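Local coordinates for protein putative hydrolase (PDB 4HBS) that is of unknown function but, as a five-bladed beta-propeller related to the beta-fructosidase clan, is probably a hydrolase, at residues A[159-167]-A[224-232]; A[289-298]-A[308-316]. All coordinates share one frame; numbering follows the deposited sequence. Where two conformers were deposited one is given.

Contact 1 (A[159-167]-A[224-232]); sequences WAGDATIYN and YGDTMWEDE
Asp-162 reaches from strand 156-165 of one blade to strand 227-230 of the neighbouring blade, its carboxylate lying beside the backbone of Met-228, a selenomethionine. CG stands anti to the backbone N (chi1 -152°), which puts OD2 3.0 Å from Met-228 N; this hydrogen bond is weak, its N-H bent well away from the oxygen. The other oxygen, OD1, accepts from Ala-163 N at 2.9 Å, on its anti side and tilted out of the carboxylate plane, so one short acid serves amides of both strands and its rotation is restricted. The backbone adds a straighter link, Asp-162 N to Gly-225 O (3.1 Å, 163° at the hydrogen). Gly-225 suits the bend there, since its positive phi comes easily to a residue without a side chain.

The side chain of Met-228 slants past that of Asp-162 and then bends at its last torsion, carrying CE to the Ala-163 carbonyl carbon (3.5 Å) and to CB of Thr-164 (3.6 Å), whose side chain it meets at about a right angle. The unbranched, flexible selenoether chain can follow both backbone and threonine, and Ile-236 and Leu-238 flank it on its own sheet. Further along, OE1 of Glu-230 lies 2.9 Å from OG1 of Thr-164; the extended glutamate crosses the threonine nearly at right angles. The side chain of Asp-226 leaves its backbone away from segment 159-167, and OD1 forms a salt bridge with Arg-188. The two strands run almost parallel, 8° apart, yet one backbone-to-backbone hydrogen bond, a weakly accepting buried carboxylate and the apolar contact of Met-228 link sheets that remain separate.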
ATOM      1  N   TRP A 159      -3.960   9.516   4.716  1.00 42.88           N
ATOM      2  CA  TRP A 159      -3.185   8.314   4.469  1.00 42.40           C
ATOM      3  C   TRP A 159      -3.368   7.946   2.990  1.00 47.99           C
ATOM      4  O   TRP A 159      -4.374   8.310   2.375  1.00 48.77           O
ATOM      5  CB  TRP A 159      -3.557   7.185   5.433  1.00 40.59           C
ATOM      6  CG  TRP A 159      -2.896   7.262   6.786  1.00 41.00           C
ATOM      7  CD1 TRP A 159      -1.709   7.863   7.101  1.00 43.52           C
ATOM      8  CD2 TRP A 159      -3.390   6.694   7.999  1.00 40.84           C
ATOM      9  NE1 TRP A 159      -1.428   7.691   8.433  1.00 42.02           N
ATOM     10  CE2 TRP A 159      -2.434   6.958   9.007  1.00 44.01           C
ATOM     11  CE3 TRP A 159      -4.518   5.917   8.325  1.00 42.25           C
ATOM     12  CZ2 TRP A 159      -2.567   6.459  10.308  1.00 43.25           C
ATOM     13  CZ3 TRP A 159      -4.682   5.489   9.632  1.00 43.30           C
ATOM     14  CH2 TRP A 159      -3.715   5.758  10.604  1.00 43.58           C
ATOM     15  N   ALA A 160      -2.332   7.337   2.399  1.00 43.87           N
ATOM     16  CA  ALA A 160      -2.264   7.054   0.973  1.00 44.03           C
ATOM     17  C   ALA A 160      -3.399   6.229   0.433  1.00 50.34           C
ATOM     18  O   ALA A 160      -3.816   5.259   1.053  1.00 51.52           O
ATOM     19  CB  ALA A 160      -0.966   6.340   0.650  1.00 44.19           C
ATOM     20  N   GLY A 161      -3.884   6.638  -0.727  1.00 47.31           N
ATOM     21  CA  GLY A 161      -4.830   5.904  -1.543  1.00 47.24           C
ATOM     22  C   GLY A 161      -4.012   5.519  -2.747  1.00 50.47           C
ATOM     23  O   GLY A 161      -2.805   5.799  -2.773  1.00 50.37           O
ATOM     24  N   ASP A 162      -4.608   4.887  -3.737  1.00 46.83           N
ATOM     25  CA  ASP A 162      -3.823   4.525  -4.924  1.00 47.46           C
ATOM     26  C   ASP A 162      -3.730   5.757  -5.867  1.00 52.17           C
ATOM     27  O   ASP A 162      -4.447   6.742  -5.667  1.00 52.45           O
ATOM     28  CB  ASP A 162      -4.444   3.304  -5.626  1.00 49.79           C
ATOM     29  CG  ASP A 162      -3.482   2.427  -6.396  1.00 54.68           C
ATOM     30  OD1 ASP A 162      -2.369   2.892  -6.703  1.00 55.94           O
ATOM     31  OD2 ASP A 162      -3.872   1.318  -6.764  1.00 60.28           O
ATOM     32  N   ALA A 163      -2.826   5.715  -6.853  1.00 48.63           N
ATOM     33  CA  ALA A 163      -2.638   6.830  -7.778  1.00 49.67           C
ATOM     34  C   ALA A 163      -2.482   6.338  -9.199  1.00 55.56           C
ATOM     35  O   ALA A 163      -2.054   5.192  -9.420  1.00 55.58           O
ATOM     36  CB  ALA A 163      -1.417   7.635  -7.374  1.00 49.98           C
ATOM     37  N   THR A 164      -2.846   7.209 -10.167  1.00 52.32           N
ATOM     38  CA  THR A 164      -2.772   6.922 -11.603  1.00 53.56           C
ATOM     39  C   THR A 164      -2.129   8.084 -12.322  1.00 59.91           C
ATOM     40  O   THR A 164      -2.046   9.183 -11.767  1.00 59.62           O
ATOM     41  CB  THR A 164      -4.181   6.644 -12.203  1.00 61.86           C
ATOM     42  OG1 THR A 164      -4.046   6.244 -13.569  1.00 71.13           O
ATOM     43  CG2 THR A 164      -5.138   7.853 -12.101  1.00 56.96           C
ATOM     44  N   ILE A 165      -1.706   7.844 -13.579  1.00 57.35           N
ATOM     45  CA  ILE A 165      -1.136   8.869 -14.443  1.00 58.00           C
ATOM     46  C   ILE A 165      -2.208   9.289 -15.447  1.00 62.73           C
ATOM     47  O   ILE A 165      -2.860   8.437 -16.066  1.00 62.19           O
ATOM     48  CB  ILE A 165       0.160   8.392 -15.164  1.00 61.39           C
ATOM     49  CG1 ILE A 165       1.146   7.658 -14.195  1.00 60.26           C
ATOM     50  CG2 ILE A 165       0.844   9.564 -15.858  1.00 62.16           C
ATOM     51  CD1 ILE A 165       1.748   8.506 -13.122  1.00 66.99           C
ATOM     52  N   TYR A 166      -2.408  10.598 -15.576  1.00 60.50           N
ATOM     53  CA  TYR A 166      -3.355  11.181 -16.519  1.00 62.10           C
ATOM     54  C   TYR A 166      -2.777  12.517 -16.990  1.00 67.74           C
ATOM     55  O   TYR A 166      -2.462  13.359 -16.144  1.00 67.03           O
ATOM     56  CB  TYR A 166      -4.734  11.355 -15.862  1.00 62.92           C
ATOM     57  CG  TYR A 166      -5.777  11.950 -16.785  1.00 67.28           C
ATOM     58  CD1 TYR A 166      -6.288  11.222 -17.853  1.00 70.66           C
ATOM     59  CD2 TYR A 166      -6.240  13.247 -16.602  1.00 68.97           C
ATOM     60  CE1 TYR A 166      -7.241  11.770 -18.717  1.00 73.30           C
ATOM     61  CE2 TYR A 166      -7.176  13.814 -17.468  1.00 72.00           C
ATOM     62  CZ  TYR A 166      -7.663  13.078 -18.538  1.00 80.68           C
ATOM     63  OH  TYR A 166      -8.627  13.609 -19.377  1.00 83.79           O
ATOM     64  N   ASN A 167      -2.586  12.686 -18.332  1.00 65.68           N
ATOM     65  CA  ASN A 167      -2.040  13.897 -18.970  1.00 67.10           C
ATOM     66  C   ASN A 167      -0.667  14.271 -18.374  1.00 69.59           C
ATOM     67  O   ASN A 167      -0.463  15.410 -17.942  1.00 69.27           O
ATOM     68  CB  ASN A 167      -3.043  15.087 -18.875  1.00 69.86           C
ATOM     69  CG  ASN A 167      -4.178  15.048 -19.882  1.00 97.83           C
ATOM     70  OD1 ASN A 167      -4.272  14.160 -20.752  1.00 90.42           O
ATOM     71  ND2 ASN A 167      -5.048  16.052 -19.816  1.00 91.91           N
ATOM     72  N   TYR A 224     -13.399   4.098  -1.421  1.00 50.73           N
ATOM     73  CA  TYR A 224     -13.308   3.722  -2.843  1.00 50.48           C
ATOM     74  C   TYR A 224     -12.073   4.358  -3.433  1.00 57.18           C
ATOM     75  O   TYR A 224     -11.914   5.576  -3.323  1.00 58.29           O
ATOM     76  CB  TYR A 224     -14.543   4.149  -3.637  1.00 51.54           C
ATOM     77  CG  TYR A 224     -15.779   3.335  -3.346  1.00 52.57           C
ATOM     78  CD1 TYR A 224     -15.928   2.053  -3.859  1.00 54.45           C
ATOM     79  CD2 TYR A 224     -16.849   3.882  -2.636  1.00 53.77           C
ATOM     80  CE1 TYR A 224     -17.096   1.319  -3.650  1.00 55.92           C
ATOM     81  CE2 TYR A 224     -18.017   3.155  -2.414  1.00 55.33           C
ATOM     82  CZ  TYR A 224     -18.133   1.866  -2.912  1.00 61.80           C
ATOM     83  OH  TYR A 224     -19.284   1.135  -2.730  1.00 62.86           O
ATOM     84  N   GLY A 225     -11.177   3.534  -3.966  1.00 54.54           N
ATOM     85  CA  GLY A 225      -9.927   3.991  -4.555  1.00 54.64           C
ATOM     86  C   GLY A 225      -8.680   3.732  -3.729  1.00 58.19           C
ATOM     87  O   GLY A 225      -7.580   4.085  -4.175  1.00 57.70           O
ATOM     88  N   ASP A 226      -8.814   3.096  -2.521  1.00 54.14           N
ATOM     89  CA  ASP A 226      -7.641   2.737  -1.696  1.00 52.35           C
ATOM     90  C   ASP A 226      -6.689   1.869  -2.542  1.00 55.15           C
ATOM     91  O   ASP A 226      -5.469   1.968  -2.399  1.00 55.44           O
ATOM     92  CB  ASP A 226      -8.061   2.014  -0.414  1.00 53.70           C
ATOM     93  CG  ASP A 226      -8.687   2.892   0.656  1.00 66.49           C
ATOM     94  OD1 ASP A 226      -8.399   4.110   0.675  1.00 65.57           O
ATOM     95  OD2 ASP A 226      -9.457   2.357   1.484  1.00 77.07           O
ATOM     96  N   THR A 227      -7.278   1.019  -3.417  1.00 49.28           N
ATOM     97  CA  THR A 227      -6.608   0.258  -4.463  1.00 47.71           C
ATOM     98  C   THR A 227      -7.360   0.615  -5.749  1.00 50.23           C
ATOM     99  O   THR A 227      -8.507   1.082  -5.691  1.00 49.47           O
ATOM    100  CB  THR A 227      -6.551  -1.242  -4.178  1.00 51.66           C
ATOM    101  OG1 THR A 227      -7.848  -1.806  -4.360  1.00 55.12           O
ATOM    102  CG2 THR A 227      -6.002  -1.547  -2.804  1.00 44.96           C
HETATM  103  N   MSE A 228      -6.711   0.418  -6.895  1.00 45.47           N
HETATM  104  CA  MSE A 228      -7.267   0.757  -8.194  1.00 44.70           C
HETATM  105  C   MSE A 228      -6.894  -0.228  -9.265  1.00 50.25           C
HETATM  106  O   MSE A 228      -5.979  -1.032  -9.090  1.00 50.12           O
HETATM  107  CB  MSE A 228      -6.725   2.115  -8.611  1.00 46.16           C
HETATM  108  CG  MSE A 228      -7.635   3.240  -8.301  1.00 52.04           C
HETATM  109 SE   MSE A 228      -6.780   4.980  -8.383  0.75 57.84          SE
HETATM  110  CE  MSE A 228      -5.515   4.694  -9.539  1.00 54.64           C
ATOM    111  N   TRP A 229      -7.576  -0.125 -10.407  1.00 48.56           N
ATOM    112  CA  TRP A 229      -7.258  -0.900 -11.596  1.00 49.56           C
ATOM    113  C   TRP A 229      -7.651  -0.101 -12.847  1.00 57.77           C
ATOM    114  O   TRP A 229      -8.839   0.085 -13.098  1.00 59.30           O
ATOM    115  CB  TRP A 229      -7.928  -2.283 -11.591  1.00 48.16           C
ATOM    116  CG  TRP A 229      -7.785  -2.964 -12.912  1.00 50.29           C
ATOM    117  CD1 TRP A 229      -8.753  -3.116 -13.859  1.00 54.76           C
ATOM    118  CD2 TRP A 229      -6.548  -3.301 -13.553  1.00 50.06           C
ATOM    119  NE1 TRP A 229      -8.205  -3.598 -15.023  1.00 54.95           N
ATOM    120  CE2 TRP A 229      -6.858  -3.754 -14.850  1.00 55.19           C
ATOM    121  CE3 TRP A 229      -5.207  -3.312 -13.137  1.00 50.09           C
ATOM    122  CZ2 TRP A 229      -5.887  -4.243 -15.721  1.00 55.03           C
ATOM    123  CZ3 TRP A 229      -4.246  -3.799 -14.004  1.00 51.88           C
ATOM    124  CH2 TRP A 229      -4.584  -4.219 -15.293  1.00 54.12           C
ATOM    125  N   GLU A 230      -6.663   0.374 -13.620  1.00 55.79           N
ATOM    126  CA  GLU A 230      -6.919   1.104 -14.861  1.00 57.84           C
ATOM    127  C   GLU A 230      -7.139   0.046 -15.949  1.00 63.37           C
ATOM    128  O   GLU A 230      -6.189  -0.634 -16.333  1.00 62.89           O
ATOM    129  CB  GLU A 230      -5.748   2.062 -15.172  1.00 59.45           C
ATOM    130  CG  GLU A 230      -6.011   3.022 -16.325  1.00 76.31           C
ATOM    131  CD  GLU A 230      -5.278   4.351 -16.246  1.00107.85           C
ATOM    132  OE1 GLU A 230      -4.139   4.375 -15.723  1.00114.49           O
ATOM    133  OE2 GLU A 230      -5.849   5.372 -16.695  1.00100.41           O
ATOM    134  N   ASP A 231      -8.408  -0.152 -16.374  1.00 61.58           N
ATOM    135  CA  ASP A 231      -8.786  -1.193 -17.344  1.00 63.00           C
ATOM    136  C   ASP A 231      -8.750  -0.713 -18.798  1.00 69.04           C
ATOM    137  O   ASP A 231      -8.879   0.476 -19.066  1.00 68.97           O
ATOM    138  CB  ASP A 231     -10.209  -1.691 -17.024  1.00 65.24           C
ATOM    139  CG  ASP A 231     -10.585  -2.985 -17.717  1.00 72.93           C
ATOM    140  OD1 ASP A 231     -10.160  -4.045 -17.250  1.00 70.03           O
ATOM    141  OD2 ASP A 231     -11.232  -2.920 -18.780  1.00 82.81           O
ATOM    142  N   GLU A 232      -8.625  -1.673 -19.739  1.00 67.46           N
ATOM    143  CA  GLU A 232      -8.651  -1.436 -21.189  1.00 69.85           C
ATOM    144  C   GLU A 232      -9.915  -0.685 -21.640  1.00 75.80           C
ATOM    145  O   GLU A 232      -9.871  -0.000 -22.670  1.00 77.56           O
ATOM    146  CB  GLU A 232      -8.624  -2.775 -21.968  1.00 72.62           C
ATOM    147  CG  GLU A 232      -7.316  -3.547 -21.956  1.00 85.10           C
ATOM    148  CD  GLU A 232      -7.416  -4.868 -22.703  1.00108.00           C
ATOM    149  OE1 GLU A 232      -7.817  -4.851 -23.893  1.00 97.74           O
ATOM    150  OE2 GLU A 232      -7.122  -5.924 -22.094  1.00 99.03           O
TER

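Contact 2 (A[289-298]-A[308-316]). With GOL (glycerol), chain C.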
ATOM      1  N   ILE A 289     -16.788 -10.360  -3.912  1.00 55.45           N
ATOM      2  CA  ILE A 289     -16.087 -11.627  -3.599  1.00 55.22           C
ATOM      3  C   ILE A 289     -17.173 -12.580  -3.068  1.00 63.47           C
ATOM      4  O   ILE A 289     -18.300 -12.115  -2.860  1.00 65.34           O
ATOM      5  CB  ILE A 289     -14.917 -11.409  -2.589  1.00 55.59           C
ATOM      6  CG1 ILE A 289     -15.372 -10.674  -1.302  1.00 54.86           C
ATOM      7  CG2 ILE A 289     -13.812 -10.651  -3.259  1.00 54.39           C
ATOM      8  CD1 ILE A 289     -14.444 -10.789  -0.160  1.00 55.91           C
ATOM      9  N   PRO A 290     -16.923 -13.884  -2.812  1.00 60.77           N
ATOM     10  CA  PRO A 290     -18.014 -14.737  -2.287  1.00 62.11           C
ATOM     11  C   PRO A 290     -18.494 -14.285  -0.900  1.00 68.11           C
ATOM     12  O   PRO A 290     -17.767 -13.588  -0.176  1.00 66.50           O
ATOM     13  CB  PRO A 290     -17.393 -16.133  -2.251  1.00 63.62           C
ATOM     14  CG  PRO A 290     -16.202 -16.055  -3.149  1.00 67.16           C
ATOM     15  CD  PRO A 290     -15.688 -14.662  -3.007  1.00 61.49           C
ATOM     16  N   LEU A 291     -19.725 -14.678  -0.528  1.00 67.55           N
ATOM     17  CA  LEU A 291     -20.332 -14.289   0.767  1.00 67.71           C
ATOM     18  C   LEU A 291     -19.694 -15.061   1.944  1.00 70.21           C
ATOM     19  O   LEU A 291     -19.759 -14.627   3.102  1.00 68.00           O
ATOM     20  CB  LEU A 291     -21.860 -14.518   0.745  1.00 70.17           C
ATOM     21  CG  LEU A 291     -22.690 -13.441   0.030  1.00 76.01           C
ATOM     22  CD1 LEU A 291     -22.294 -13.299  -1.447  1.00 76.23           C
ATOM     23  CD2 LEU A 291     -24.180 -13.743   0.142  1.00 81.16           C
ATOM     24  N   GLU A 292     -19.032 -16.172   1.610  1.00 67.72           N
ATOM     25  CA  GLU A 292     -18.348 -17.077   2.535  1.00 67.34           C
ATOM     26  C   GLU A 292     -16.832 -16.714   2.626  1.00 68.09           C
ATOM     27  O   GLU A 292     -16.070 -17.416   3.300  1.00 67.06           O
ATOM     28  CB  GLU A 292     -18.560 -18.569   2.098  1.00 70.40           C
ATOM     29  CG  GLU A 292     -18.720 -18.791   0.591  1.00 85.16           C
ATOM     30  CD  GLU A 292     -18.608 -20.212   0.085  1.00116.16           C
ATOM     31  OE1 GLU A 292     -18.605 -21.155   0.911  1.00120.08           O
ATOM     32  OE2 GLU A 292     -18.532 -20.379  -1.155  1.00108.34           O
ATOM     33  N   SER A 293     -16.412 -15.601   1.970  1.00 62.41           N
ATOM     34  CA  SER A 293     -15.037 -15.125   1.966  1.00 59.63           C
ATOM     35  C   SER A 293     -14.957 -13.773   2.578  1.00 62.09           C
ATOM     36  O   SER A 293     -15.918 -13.005   2.553  1.00 62.37           O
ATOM     37  CB  SER A 293     -14.503 -15.048   0.546  1.00 62.03           C
ATOM     38  OG  SER A 293     -14.406 -16.341  -0.028  1.00 69.62           O
ATOM     39  N   ALA A 294     -13.786 -13.465   3.098  1.00 57.10           N
ATOM     40  CA  ALA A 294     -13.476 -12.197   3.736  1.00 55.05           C
ATOM     41  C   ALA A 294     -12.072 -11.831   3.375  1.00 57.84           C
ATOM     42  O   ALA A 294     -11.228 -12.720   3.270  1.00 57.11           O
ATOM     43  CB  ALA A 294     -13.616 -12.336   5.233  1.00 55.36           C
ATOM     44  N   CYS A 295     -11.817 -10.564   3.092  1.00 54.66           N
ATOM     45  CA  CYS A 295     -10.466 -10.132   2.760  1.00 54.30           C
ATOM     46  C   CYS A 295     -10.335  -8.618   2.949  1.00 58.34           C
ATOM     47  O   CYS A 295     -11.347  -7.915   2.971  1.00 59.05           O
ATOM     48  CB  CYS A 295     -10.085 -10.572   1.341  1.00 55.36           C
ATOM     49  SG  CYS A 295      -9.922  -9.225   0.142  1.00 59.13           S
ATOM     50  N   SER A 296      -9.096  -8.126   3.094  1.00 53.71           N
ATOM     51  CA  SER A 296      -8.817  -6.697   3.259  1.00 53.08           C
ATOM     52  C   SER A 296      -7.740  -6.243   2.269  1.00 55.97           C
ATOM     53  O   SER A 296      -6.875  -7.034   1.882  1.00 56.20           O
ATOM     54  CB  SER A 296      -8.383  -6.396   4.688  1.00 56.54           C
ATOM     55  OG  SER A 296      -7.142  -7.013   4.979  1.00 71.15           O
HETATM   56  N   MSE A 297      -7.787  -4.958   1.883  1.00 50.39           N
HETATM   57  CA  MSE A 297      -6.867  -4.353   0.923  1.00 48.86           C
HETATM   58  C   MSE A 297      -6.808  -5.196  -0.363  1.00 54.18           C
HETATM   59  O   MSE A 297      -5.757  -5.734  -0.703  1.00 55.53           O
HETATM   60  CB  MSE A 297      -5.449  -4.145   1.544  1.00 49.30           C
HETATM   61  CG  MSE A 297      -5.305  -2.838   2.296  1.00 54.60           C
HETATM   62 SE   MSE A 297      -5.690  -1.297   1.186  0.75 61.80          SE
HETATM   63  CE  MSE A 297      -6.065   0.021   2.568  1.00 58.20           C
ATOM     64  N   PRO A 298      -7.947  -5.370  -1.059  1.00 49.82           N
ATOM     65  CA  PRO A 298      -7.941  -6.186  -2.282  1.00 49.51           C
ATOM     66  C   PRO A 298      -7.233  -5.471  -3.417  1.00 52.95           C
ATOM     67  O   PRO A 298      -7.546  -4.317  -3.684  1.00 53.36           O
ATOM     68  CB  PRO A 298      -9.426  -6.362  -2.576  1.00 52.13           C
ATOM     69  CG  PRO A 298     -10.047  -5.142  -2.052  1.00 56.62           C
ATOM     70  CD  PRO A 298      -9.289  -4.817  -0.798  1.00 51.55           C
ATOM     71  N   TYR A 308      -7.517 -11.118 -11.613  1.00 55.49           N
ATOM     72  CA  TYR A 308      -7.084 -11.756 -10.377  1.00 53.43           C
ATOM     73  C   TYR A 308      -7.104 -10.734  -9.286  1.00 53.90           C
ATOM     74  O   TYR A 308      -6.707  -9.596  -9.519  1.00 53.17           O
ATOM     75  CB  TYR A 308      -5.679 -12.336 -10.528  1.00 54.19           C
ATOM     76  CG  TYR A 308      -5.596 -13.423 -11.571  1.00 57.97           C
ATOM     77  CD1 TYR A 308      -5.940 -14.738 -11.267  1.00 60.78           C
ATOM     78  CD2 TYR A 308      -5.173 -13.143 -12.866  1.00 59.41           C
ATOM     79  CE1 TYR A 308      -5.856 -15.747 -12.227  1.00 62.52           C
ATOM     80  CE2 TYR A 308      -5.070 -14.146 -13.827  1.00 61.56           C
ATOM     81  CZ  TYR A 308      -5.420 -15.446 -13.508  1.00 68.72           C
ATOM     82  OH  TYR A 308      -5.345 -16.439 -14.459  1.00 70.10           O
HETATM   83  N   MSE A 309      -7.567 -11.122  -8.102  1.00 48.48           N
HETATM   84  CA  MSE A 309      -7.595 -10.258  -6.928  1.00 46.30           C
HETATM   85  C   MSE A 309      -6.734 -10.864  -5.880  1.00 51.16           C
HETATM   86  O   MSE A 309      -6.842 -12.066  -5.678  1.00 51.69           O
HETATM   87  CB  MSE A 309      -9.009 -10.129  -6.399  1.00 48.17           C
HETATM   88  CG  MSE A 309      -9.114  -9.183  -5.244  1.00 52.25           C
HETATM   89 SE   MSE A 309     -10.942  -9.074  -4.618  0.75 58.85          SE
HETATM   90  CE  MSE A 309     -10.561  -9.639  -2.996  1.00 54.86           C
ATOM     91  N   ILE A 310      -5.891 -10.065  -5.193  1.00 47.17           N
ATOM     92  CA  ILE A 310      -5.037 -10.578  -4.109  1.00 46.10           C
ATOM     93  C   ILE A 310      -5.311  -9.750  -2.885  1.00 49.24           C
ATOM     94  O   ILE A 310      -5.213  -8.533  -2.936  1.00 48.98           O
ATOM     95  CB  ILE A 310      -3.528 -10.599  -4.454  1.00 48.58           C
ATOM     96  CG1 ILE A 310      -3.270 -11.445  -5.712  1.00 50.53           C
ATOM     97  CG2 ILE A 310      -2.702 -11.157  -3.256  1.00 47.87           C
ATOM     98  CD1 ILE A 310      -2.012 -11.185  -6.305  1.00 63.79           C
ATOM     99  N   GLY A 311      -5.646 -10.406  -1.798  1.00 45.56           N
ATOM    100  CA  GLY A 311      -5.945  -9.738  -0.544  1.00 44.58           C
ATOM    101  C   GLY A 311      -5.477 -10.529   0.646  1.00 48.01           C
ATOM    102  O   GLY A 311      -5.199 -11.720   0.537  1.00 48.90           O
ATOM    103  N   GLN A 312      -5.359  -9.864   1.772  1.00 43.93           N
ATOM    104  CA  GLN A 312      -4.958 -10.499   3.012  1.00 43.79           C
ATOM    105  C   GLN A 312      -6.171 -11.113   3.642  1.00 51.49           C
ATOM    106  O   GLN A 312      -7.213 -10.469   3.667  1.00 52.76           O
ATOM    107  CB  GLN A 312      -4.379  -9.459   3.937  1.00 43.78           C
ATOM    108  CG  GLN A 312      -3.706 -10.033   5.158  1.00 50.96           C
ATOM    109  CD  GLN A 312      -3.435  -8.962   6.157  1.00 63.26           C
ATOM    110  OE1 GLN A 312      -3.671  -7.762   5.913  1.00 59.81           O
ATOM    111  NE2 GLN A 312      -2.938  -9.369   7.301  1.00 49.16           N
ATOM    112  N   SER A 313      -6.057 -12.325   4.195  1.00 49.06           N
ATOM    113  CA  SER A 313      -7.198 -12.955   4.863  1.00 49.70           C
ATOM    114  C   SER A 313      -7.590 -12.114   6.090  1.00 52.99           C
ATOM    115  O   SER A 313      -6.801 -11.287   6.554  1.00 51.61           O
ATOM    116  CB  SER A 313      -6.888 -14.399   5.244  1.00 54.28           C
ATOM    117  OG  SER A 313      -5.834 -14.488   6.186  1.00 66.73           O
HETATM  118  N   MSE A 314      -8.822 -12.285   6.558  1.00 50.45           N
HETATM  119  CA  MSE A 314      -9.384 -11.479   7.638  1.00 50.28           C
HETATM  120  C   MSE A 314      -8.689 -11.592   9.006  1.00 56.21           C
HETATM  121  O   MSE A 314      -8.020 -12.581   9.301  1.00 56.68           O
HETATM  122  CB  MSE A 314     -10.854 -11.799   7.827  1.00 53.57           C
HETATM  123  CG  MSE A 314     -11.104 -13.106   8.552  1.00 61.22           C
HETATM  124 SE   MSE A 314     -12.954 -13.616   8.528  0.75 70.76          SE
HETATM  125  CE  MSE A 314     -13.818 -11.833   8.906  1.00 67.01           C
ATOM    126  N   TRP A 315      -8.945 -10.545   9.836  1.00 53.59           N
ATOM    127  CA  TRP A 315      -8.431 -10.262  11.175  0.50 53.77           C
ATOM    128  C   TRP A 315      -6.915 -10.490  11.250  1.00 55.91           C
ATOM    129  O   TRP A 315      -6.372 -11.247  12.069  1.00 56.06           O
ATOM    130  CB  TRP A 315      -9.225 -10.987  12.282  0.50 54.25           C
ATOM    131  CG  TRP A 315     -10.547 -10.323  12.592  0.50 56.32           C
ATOM    132  CD1 TRP A 315     -11.788 -10.886  12.507  0.50 60.63           C
ATOM    133  CD2 TRP A 315     -10.749  -8.964  13.027  0.50 56.06           C
ATOM    134  NE1 TRP A 315     -12.751  -9.969  12.874  0.50 60.62           N
ATOM    135  CE2 TRP A 315     -12.141  -8.780  13.192  0.50 61.17           C
ATOM    136  CE3 TRP A 315      -9.886  -7.882  13.303  0.50 56.29           C
ATOM    137  CZ2 TRP A 315     -12.691  -7.560  13.611  0.50 60.55           C
ATOM    138  CZ3 TRP A 315     -10.433  -6.673  13.704  0.50 57.80           C
ATOM    139  CH2 TRP A 315     -11.817  -6.520  13.857  0.50 59.56           C
ATOM    140  N   PHE A 316      -6.222  -9.733  10.380  1.00 51.25           N
ATOM    141  CA  PHE A 316      -4.760  -9.711  10.281  1.00 50.28           C
ATOM    142  C   PHE A 316      -4.183 -11.117  10.068  1.00 54.12           C
ATOM    143  O   PHE A 316      -3.200 -11.505  10.720  1.00 54.54           O
ATOM    144  CB  PHE A 316      -4.141  -9.076  11.533  1.00 51.72           C
ATOM    145  CG  PHE A 316      -4.647  -7.694  11.831  1.00 53.05           C
ATOM    146  CD1 PHE A 316      -4.255  -6.620  11.059  1.00 55.28           C
ATOM    147  CD2 PHE A 316      -5.456  -7.454  12.935  1.00 55.96           C
ATOM    148  CE1 PHE A 316      -4.652  -5.322  11.383  1.00 56.32           C
ATOM    149  CE2 PHE A 316      -5.887  -6.160  13.238  1.00 58.39           C
ATOM    150  CZ  PHE A 316      -5.469  -5.100  12.470  1.00 55.68           C
TER
HETATM  151  C1  GOL C 501     -10.690 -15.645   5.686  1.00 55.28           C
HETATM  152  O1  GOL C 501     -10.392 -14.337   5.221  1.00 53.47           O
HETATM  153  C2  GOL C 501     -11.811 -16.283   4.900  1.00 55.74           C
HETATM  154  O2  GOL C 501     -11.676 -15.932   3.518  1.00 53.99           O
HETATM  155  C3  GOL C 501     -11.661 -17.778   5.087  1.00 58.40           C
HETATM  156  O3  GOL C 501     -12.101 -18.522   3.952  1.00 60.15           O
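Ser-296 and Gln-312 form an antiparallel hydrogen-bonded pair in which each satisfies the other's backbone: Ser-296 N donates to Gln-312 O (3.1 Å) and Gln-312 N to Ser-296 O (3.2 Å). The glutamine side chain, extended beyond CG, sends NE2 to the carbonyls of Val-356 and Gly-317.

Beyond this pair no direct backbone bond continues between the segments, and a glycerol, probably from the crystallisation liquor, bridges them. Its O1 accepts from Met-314 N (2.9 Å, nearly straight at 175°) and donates to Ala-294 O at 2.7 Å, while Ala-294 N gives a longer bond of 3.3 Å to O2. Gln-335 NE2 also binds the glycerol. The hydroxyls nearby are satisfied too, Ser-293 OG by Gln-335 OE1 and Ser-313 OG by Asp-319 O. Alongside, the methyl of Ala-294 makes an apolar contact with the selenium of Met-314.

At the other end Met-309, with CG anti to its backbone N (chi1 -176°), places CE 3.4 Å from Ile-289 CG2 and 3.5 Å from Pro-298 CB. Gly-311 offers bare backbone to Cys-295, whose SG lies 4.1 Å from its CA. The loop after helix 280-285 thus closes on strand 306-312, with Val-246 of strand 245-251 facing this apolar group and strand 319-325 flanking 306-312.

In the fold
The two contacts follow one another along the chain, and their centres lie about 19 Å apart. Contact 1 joins the first strands of two consecutive blades, 156-165 and 227-230; contact 2 lies at the entry to the next blade, where the chain turns a corner at Met-297 into strand 298-303. The pieces meet at Thr-227, whose OG1 lies 2.6 Å from Pro-298 O, a probable hydrogen bond, and whose CG2 packs on SE of Met-297 at 4.0 Å. Asp-226 CB packs on CE of the same residue. Segment 224-232 is therefore held by segment 159-167 and by segment 289-298. Glycerol O2 is 16.6 Å from Thr-227 OG1, and as a probable crystallisation additive the ligand is no evidence of an active site.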